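Local coordinates for SVS_variant_AS1 (Streptomyces sp. CWA1, PDB 6TJA), which probably cyclises geranylgeranyl diphosphate to the diterpene spiroviolene, as an engineered ancestral form of a class I terpene cyclase, at residues A49-T54 against L83-D88; V213-E218 against A351-D356. All coordinates share one frame; numbering follows the deposited sequence.

Contact 1. Residues A49-T54 against L83-D88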
loop_
_atom_site.group_PDB
_atom_site.type_symbol
_atom_site.label_atom_id
_atom_site.label_comp_id
_atom_site.label_asym_id
_atom_site.label_seq_id
_atom_site.Cartn_x
_atom_site.Cartn_y
_atom_site.Cartn_z
ATOM N N ALA A 49 3.453 30.301 7.124
ATOM C CA ALA A 49 4.880 30.673 7.219
ATOM C C ALA A 49 5.701 29.435 7.607
ATOM O O ALA A 49 6.822 29.282 7.078
ATOM C CB ALA A 49 5.069 31.792 8.213
ATOM N N TRP A 50 5.180 28.593 8.504
ATOM C CA TRP A 50 5.859 27.326 8.899
ATOM C C TRP A 50 6.070 26.459 7.645
ATOM O O TRP A 50 7.213 26.018 7.411
ATOM C CB TRP A 50 5.101 26.569 9.997
ATOM C CG TRP A 50 5.902 25.418 10.518
ATOM C CD1 TRP A 50 6.804 25.439 11.544
ATOM C CD2 TRP A 50 5.917 24.075 9.996
ATOM N NE1 TRP A 50 7.369 24.201 11.706
ATOM C CE2 TRP A 50 6.847 23.343 10.769
ATOM C CE3 TRP A 50 5.238 23.419 8.957
ATOM C CZ2 TRP A 50 7.110 21.990 10.529
ATOM C CZ3 TRP A 50 5.500 22.085 8.716
ATOM C CH2 TRP A 50 6.434 21.386 9.488
ATOM N N VAL A 51 5.026 26.273 6.836
ATOM C CA VAL A 51 5.081 25.383 5.641
ATOM C C VAL A 51 6.036 25.992 4.594
ATOM O O VAL A 51 6.900 25.264 4.067
ATOM C CB VAL A 51 3.666 25.110 5.094
ATOM C CG1 VAL A 51 3.708 24.298 3.807
ATOM C CG2 VAL A 51 2.798 24.388 6.134
ATOM N N ILE A 52 5.914 27.292 4.315
ATOM C CA ILE A 52 6.815 28.034 3.378
ATOM C C ILE A 52 8.275 27.806 3.814
ATOM O O ILE A 52 9.119 27.448 2.971
ATOM C CB ILE A 52 6.381 29.513 3.332
ATOM C CG1 ILE A 52 5.081 29.659 2.541
ATOM C CG2 ILE A 52 7.472 30.426 2.784
ATOM C CD1 ILE A 52 4.452 31.023 2.677
ATOM N N ALA A 53 8.537 27.923 5.107
ATOM C CA ALA A 53 9.878 27.860 5.721
ATOM C C ALA A 53 10.460 26.440 5.659
ATOM O O ALA A 53 11.663 26.293 5.934
ATOM C CB ALA A 53 9.807 28.359 7.160
ATOM N N THR A 54 9.680 25.399 5.337
ATOM C CA THR A 54 10.285 24.072 5.014
ATOM C C THR A 54 11.207 24.204 3.788
ATOM O O THR A 54 12.162 23.433 3.740
ATOM C CB THR A 54 9.264 22.956 4.761
ATOM O OG1 THR A 54 8.474 23.281 3.610
ATOM C CG2 THR A 54 8.403 22.690 5.980
ATOM N N LEU A 83 3.247 16.968 2.646
ATOM C CA LEU A 83 3.772 15.900 3.514
ATOM C C LEU A 83 4.284 16.521 4.807
ATOM O O LEU A 83 3.916 16.006 5.869
ATOM C CB LEU A 83 4.875 15.122 2.797
ATOM C CG LEU A 83 5.579 14.043 3.626
ATOM C CD1 LEU A 83 4.764 12.763 3.672
ATOM C CD2 LEU A 83 6.951 13.787 3.037
ATOM N N PHE A 84 5.105 17.564 4.744
ATOM C CA PHE A 84 5.652 18.190 5.980
ATOM C C PHE A 84 4.480 18.698 6.831
ATOM O O PHE A 84 4.448 18.472 8.044
ATOM C CB PHE A 84 6.684 19.280 5.674
ATOM C CG PHE A 84 8.022 18.760 5.216
ATOM C CD1 PHE A 84 8.589 17.628 5.789
ATOM C CD2 PHE A 84 8.716 19.400 4.201
ATOM C CE1 PHE A 84 9.818 17.157 5.356
ATOM C CE2 PHE A 84 9.957 18.939 3.780
ATOM C CZ PHE A 84 10.505 17.819 4.360
ATOM N N ALA A 85 3.505 19.325 6.184
ATOM C CA ALA A 85 2.338 19.933 6.850
ATOM C C ALA A 85 1.471 18.824 7.485
ATOM O O ALA A 85 1.094 18.942 8.678
ATOM C CB ALA A 85 1.587 20.760 5.848
ATOM N N PHE A 86 1.176 17.759 6.748
ATOM C CA PHE A 86 0.343 16.636 7.250
ATOM C C PHE A 86 1.097 15.916 8.377
ATOM O O PHE A 86 0.515 15.611 9.431
ATOM C CB PHE A 86 -0.042 15.705 6.098
ATOM C CG PHE A 86 -0.977 14.595 6.492
ATOM C CD1 PHE A 86 -2.347 14.730 6.312
ATOM C CD2 PHE A 86 -0.486 13.409 7.021
ATOM C CE1 PHE A 86 -3.205 13.701 6.663
ATOM C CE2 PHE A 86 -1.352 12.386 7.378
ATOM C CZ PHE A 86 -2.708 12.543 7.217
ATOM N N ASP A 87 2.388 15.670 8.193
ATOM C CA ASP A 87 3.195 15.025 9.248
ATOM C C ASP A 87 3.056 15.851 10.532
ATOM O O ASP A 87 2.713 15.262 11.562
ATOM C CB ASP A 87 4.665 14.853 8.857
ATOM C CG ASP A 87 5.433 14.084 9.918
ATOM O OD1 ASP A 87 5.027 12.940 10.221
ATOM O OD2 ASP A 87 6.397 14.646 10.469
ATOM N N ASP A 88 3.256 17.173 10.464
ATOM C CA ASP A 88 3.406 18.047 11.663
ATOM C C ASP A 88 2.053 18.308 12.362
ATOM O O ASP A 88 2.080 18.452 13.585
ATOM C CB ASP A 88 4.130 19.346 11.303
ATOM C CG ASP A 88 4.255 20.336 12.448
ATOM O OD1 ASP A 88 5.183 20.190 13.279
ATOM O OD2 ASP A 88 3.433 21.254 12.469
#

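Contact 2. Residues V213-E218 against A351-D356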
loop_
_atom_site.group_PDB
_atom_site.type_symbol
_atom_site.label_atom_id
_atom_site.label_comp_id
_atom_site.label_asym_id
_atom_site.label_seq_id
_atom_site.Cartn_x
_atom_site.Cartn_y
_atom_site.Cartn_z
ATOM N N VAL A 213 16.691 -3.097 -7.956
ATOM C CA VAL A 213 16.224 -1.690 -8.023
ATOM C C VAL A 213 15.333 -1.400 -6.810
ATOM O O VAL A 213 15.405 -0.291 -6.255
ATOM C CB VAL A 213 15.472 -1.440 -9.337
ATOM C CG1 VAL A 213 14.828 -0.062 -9.357
ATOM C CG2 VAL A 213 16.400 -1.614 -10.516
ATOM N N ARG A 214 14.484 -2.350 -6.437
ATOM C CA ARG A 214 13.708 -2.259 -5.189
ATOM C C ARG A 214 14.681 -2.058 -4.015
ATOM O O ARG A 214 14.434 -1.181 -3.144
ATOM C CB ARG A 214 12.856 -3.526 -5.101
ATOM C CG ARG A 214 11.779 -3.462 -4.040
ATOM C CD ARG A 214 10.752 -2.399 -4.399
ATOM N NE ARG A 214 10.388 -1.880 -3.136
ATOM C CZ ARG A 214 10.229 -0.621 -2.833
ATOM N NH1 ARG A 214 10.347 0.318 -3.755
ATOM N NH2 ARG A 214 9.890 -0.339 -1.588
ATOM N N ALA A 215 15.746 -2.847 -3.936
ATOM C CA ALA A 215 16.721 -2.754 -2.820
ATOM C C ALA A 215 17.461 -1.413 -2.873
ATOM O O ALA A 215 17.687 -0.812 -1.811
ATOM C CB ALA A 215 17.674 -3.902 -2.831
ATOM N N LEU A 216 17.807 -0.923 -4.053
ATOM C CA LEU A 216 18.509 0.392 -4.167
ATOM C C LEU A 216 17.549 1.465 -3.675
ATOM O O LEU A 216 17.996 2.387 -3.024
ATOM C CB LEU A 216 18.912 0.663 -5.629
ATOM C CG LEU A 216 20.144 -0.091 -6.111
ATOM C CD1 LEU A 216 20.312 0.046 -7.627
ATOM C CD2 LEU A 216 21.406 0.401 -5.404
ATOM N N THR A 217 16.257 1.315 -3.955
ATOM C CA THR A 217 15.236 2.309 -3.570
ATOM C C THR A 217 15.099 2.293 -2.034
ATOM O O THR A 217 15.141 3.382 -1.387
ATOM C CB THR A 217 13.916 2.059 -4.310
ATOM O OG1 THR A 217 14.103 2.143 -5.730
ATOM C CG2 THR A 217 12.869 3.067 -3.890
ATOM N N GLU A 218 14.948 1.101 -1.457
ATOM C CA GLU A 218 14.849 0.950 0.011
ATOM C C GLU A 218 16.105 1.549 0.659
ATOM O O GLU A 218 15.964 2.281 1.637
ATOM C CB GLU A 218 14.580 -0.507 0.340
ATOM C CG GLU A 218 13.147 -0.928 0.077
ATOM C CD GLU A 218 12.711 -2.127 0.895
ATOM O OE1 GLU A 218 13.604 -2.767 1.502
ATOM O OE2 GLU A 218 11.486 -2.434 0.929
ATOM N N ALA A 351 18.585 -7.737 5.553
ATOM C CA ALA A 351 19.745 -8.572 5.173
ATOM C C ALA A 351 19.673 -8.917 3.684
ATOM O O ALA A 351 20.745 -9.006 3.021
ATOM C CB ALA A 351 19.780 -9.808 6.028
ATOM N N TRP A 352 18.465 -9.045 3.134
ATOM C CA TRP A 352 18.311 -9.384 1.696
ATOM C C TRP A 352 18.893 -8.276 0.804
ATOM O O TRP A 352 19.165 -8.560 -0.380
ATOM C CB TRP A 352 16.851 -9.697 1.351
ATOM C CG TRP A 352 15.921 -8.529 1.426
ATOM C CD1 TRP A 352 15.260 -8.058 2.526
ATOM C CD2 TRP A 352 15.540 -7.685 0.331
ATOM N NE1 TRP A 352 14.492 -6.986 2.186
ATOM C CE2 TRP A 352 14.649 -6.735 0.845
ATOM C CE3 TRP A 352 15.878 -7.641 -1.019
ATOM C CZ2 TRP A 352 14.102 -5.738 0.044
ATOM C CZ3 TRP A 352 15.303 -6.681 -1.819
ATOM C CH2 TRP A 352 14.444 -5.737 -1.288
ATOM N N TRP A 353 19.152 -7.066 1.311
ATOM C CA TRP A 353 19.844 -6.052 0.461
ATOM C C TRP A 353 21.241 -6.519 0.028
ATOM O O TRP A 353 21.750 -5.966 -0.942
ATOM C CB TRP A 353 19.960 -4.705 1.145
ATOM C CG TRP A 353 18.666 -4.050 1.473
ATOM C CD1 TRP A 353 17.432 -4.295 0.957
ATOM C CD2 TRP A 353 18.501 -3.019 2.456
ATOM N NE1 TRP A 353 16.502 -3.486 1.564
ATOM C CE2 TRP A 353 17.129 -2.684 2.475
ATOM C CE3 TRP A 353 19.388 -2.335 3.299
ATOM C CZ2 TRP A 353 16.621 -1.686 3.310
ATOM C CZ3 TRP A 353 18.879 -1.381 4.149
ATOM C CH2 TRP A 353 17.516 -1.059 4.142
ATOM N N TRP A 354 21.851 -7.453 0.758
ATOM C CA TRP A 354 23.237 -7.952 0.542
ATOM C C TRP A 354 23.252 -9.313 -0.163
ATOM O O TRP A 354 24.357 -9.843 -0.283
ATOM C CB TRP A 354 23.966 -8.072 1.890
ATOM C CG TRP A 354 24.446 -6.777 2.451
ATOM C CD1 TRP A 354 25.668 -6.192 2.241
ATOM C CD2 TRP A 354 23.709 -5.884 3.308
ATOM N NE1 TRP A 354 25.750 -4.996 2.912
ATOM C CE2 TRP A 354 24.568 -4.785 3.585
ATOM C CE3 TRP A 354 22.418 -5.899 3.859
ATOM C CZ2 TRP A 354 24.167 -3.741 4.414
ATOM C CZ3 TRP A 354 22.021 -4.858 4.664
ATOM C CH2 TRP A 354 22.888 -3.795 4.941
ATOM N N ASP A 355 22.087 -9.878 -0.517
ATOM C CA ASP A 355 21.938 -11.232 -1.113
ATOM C C ASP A 355 21.884 -11.097 -2.640
ATOM O O ASP A 355 20.792 -10.934 -3.166
ATOM C CB ASP A 355 20.698 -11.902 -0.520
ATOM C CG ASP A 355 20.449 -13.320 -0.988
ATOM O OD1 ASP A 355 21.090 -13.715 -1.973
ATOM O OD2 ASP A 355 19.619 -14.024 -0.338
ATOM N N ASP A 356 23.015 -11.160 -3.333
ATOM C CA ASP A 356 23.096 -10.884 -4.798
ATOM C C ASP A 356 22.369 -11.955 -5.623
ATOM O O ASP A 356 21.851 -11.622 -6.721
ATOM C CB ASP A 356 24.546 -10.685 -5.238
ATOM C CG ASP A 356 25.065 -9.305 -4.841
ATOM O OD1 ASP A 356 24.324 -8.288 -5.093
ATOM O OD2 ASP A 356 26.175 -9.250 -4.244
#

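Contact 1. Residues A49-T54 against L83-D88
The stacking of W50 on D88 joins helix 45-52 to the aspartate-rich end of helix 70-91, where D87 and D88, with D92 just past the helix, match the DDxxxD motif that binds metal in class I terpene cyclases. The W50 side chain, CG anti to the backbone N (chi1 -171°), reaches across until its six-membered ring meets D88. W50 CH2 lies 3.6 Å from D88 CB, and the D88 carboxylate lies over one face, offset toward the rim of the indole, its plane turned 20° from the ring. The flat indole thus covers the aspartate's flank with a broad apolar surface. At the indole edge, W50 CH2 comes within 3.8 Å of F84 O, the carbonyl that accepts the backbone bond from D88 N. One residue on, V51 CG2 touches A85 CB at 3.8 Å; the small alanine lets the backbones come close, with V51 CA and A85 CA 6.2 Å apart. M41 packs on both of these side chains. T54 completes the contact, its CB 3.6 Å from F84 CD2 and its CG2 against F84 CB. Its OG1, set between the backbone N and the carbonyl carbon, points at V51 O, which T54 N also bonds, and is hydrogen-bonded to S56 OG as well. The bond to the carbonyl is short and nearly linear at the acceptor, T54 OG1 to V51 O 2.6 Å with a C=O...OG1 angle of 162°.

Contact 2. Residues V213-E218 against A351-D356
This is a buried contact in which two consecutive tryptophans of a 3-10 turn near the C-terminus, W352 and W353, close over A215 and E218 of helix 211-231, beside the subunit interface. The E218 chain, extended beyond CG, carries OE1 to the indole, and W353 NE1 donates to E218 OE1 at 3.0 Å. The oxygen lies only 2° out of the indole plane and uses its anti lone pair, while the N-H...O angle is 155°. With the E218 carboxylate plane turned about 80° from that ring, OE1 also approaches W352 CZ2, at 3.3 Å. The other oxygen, E218 OE2, forms a salt bridge with R112 of the second subunit, so one buried glutamate serves both tryptophan and neighbouring chain. R214 makes only a long salt bridge to E218 OE2, its stronger partner being E189. A215 CB sits beside the indole pair, 3.8 Å from both W352 CZ3 and W353 CD1; the short methyl of alanine lets both rings come close to the helix. The tryptophans support each other, W353 CD1 standing 3.6 Å above the centre of the W352 ring. The C-terminal segment thus folds back on a core helix of the all-helical class I terpene synthase fold.

How the contacts relate
Contact 1 closes along the chain before contact 2 opens. They lie on opposite sides of the chain's centre, their centres about 14 Å and 17 Å from it and about 31 Å from each other, their nearest atoms about 14 Å apart. Each involves a helix whose sequence matches a metal-binding motif of this family: 83-88 includes the start of the aspartate-rich motif, whereas 213-218 lies in the first half of helix 211-231, whose far end probably begins the NSE-type motif. Contact 1 therefore probably lies near the mouth of the active site, and contact 2 faces the second subunit. A bound PEG, probably from crystallisation, comes about 4 Å from the side chain of E218.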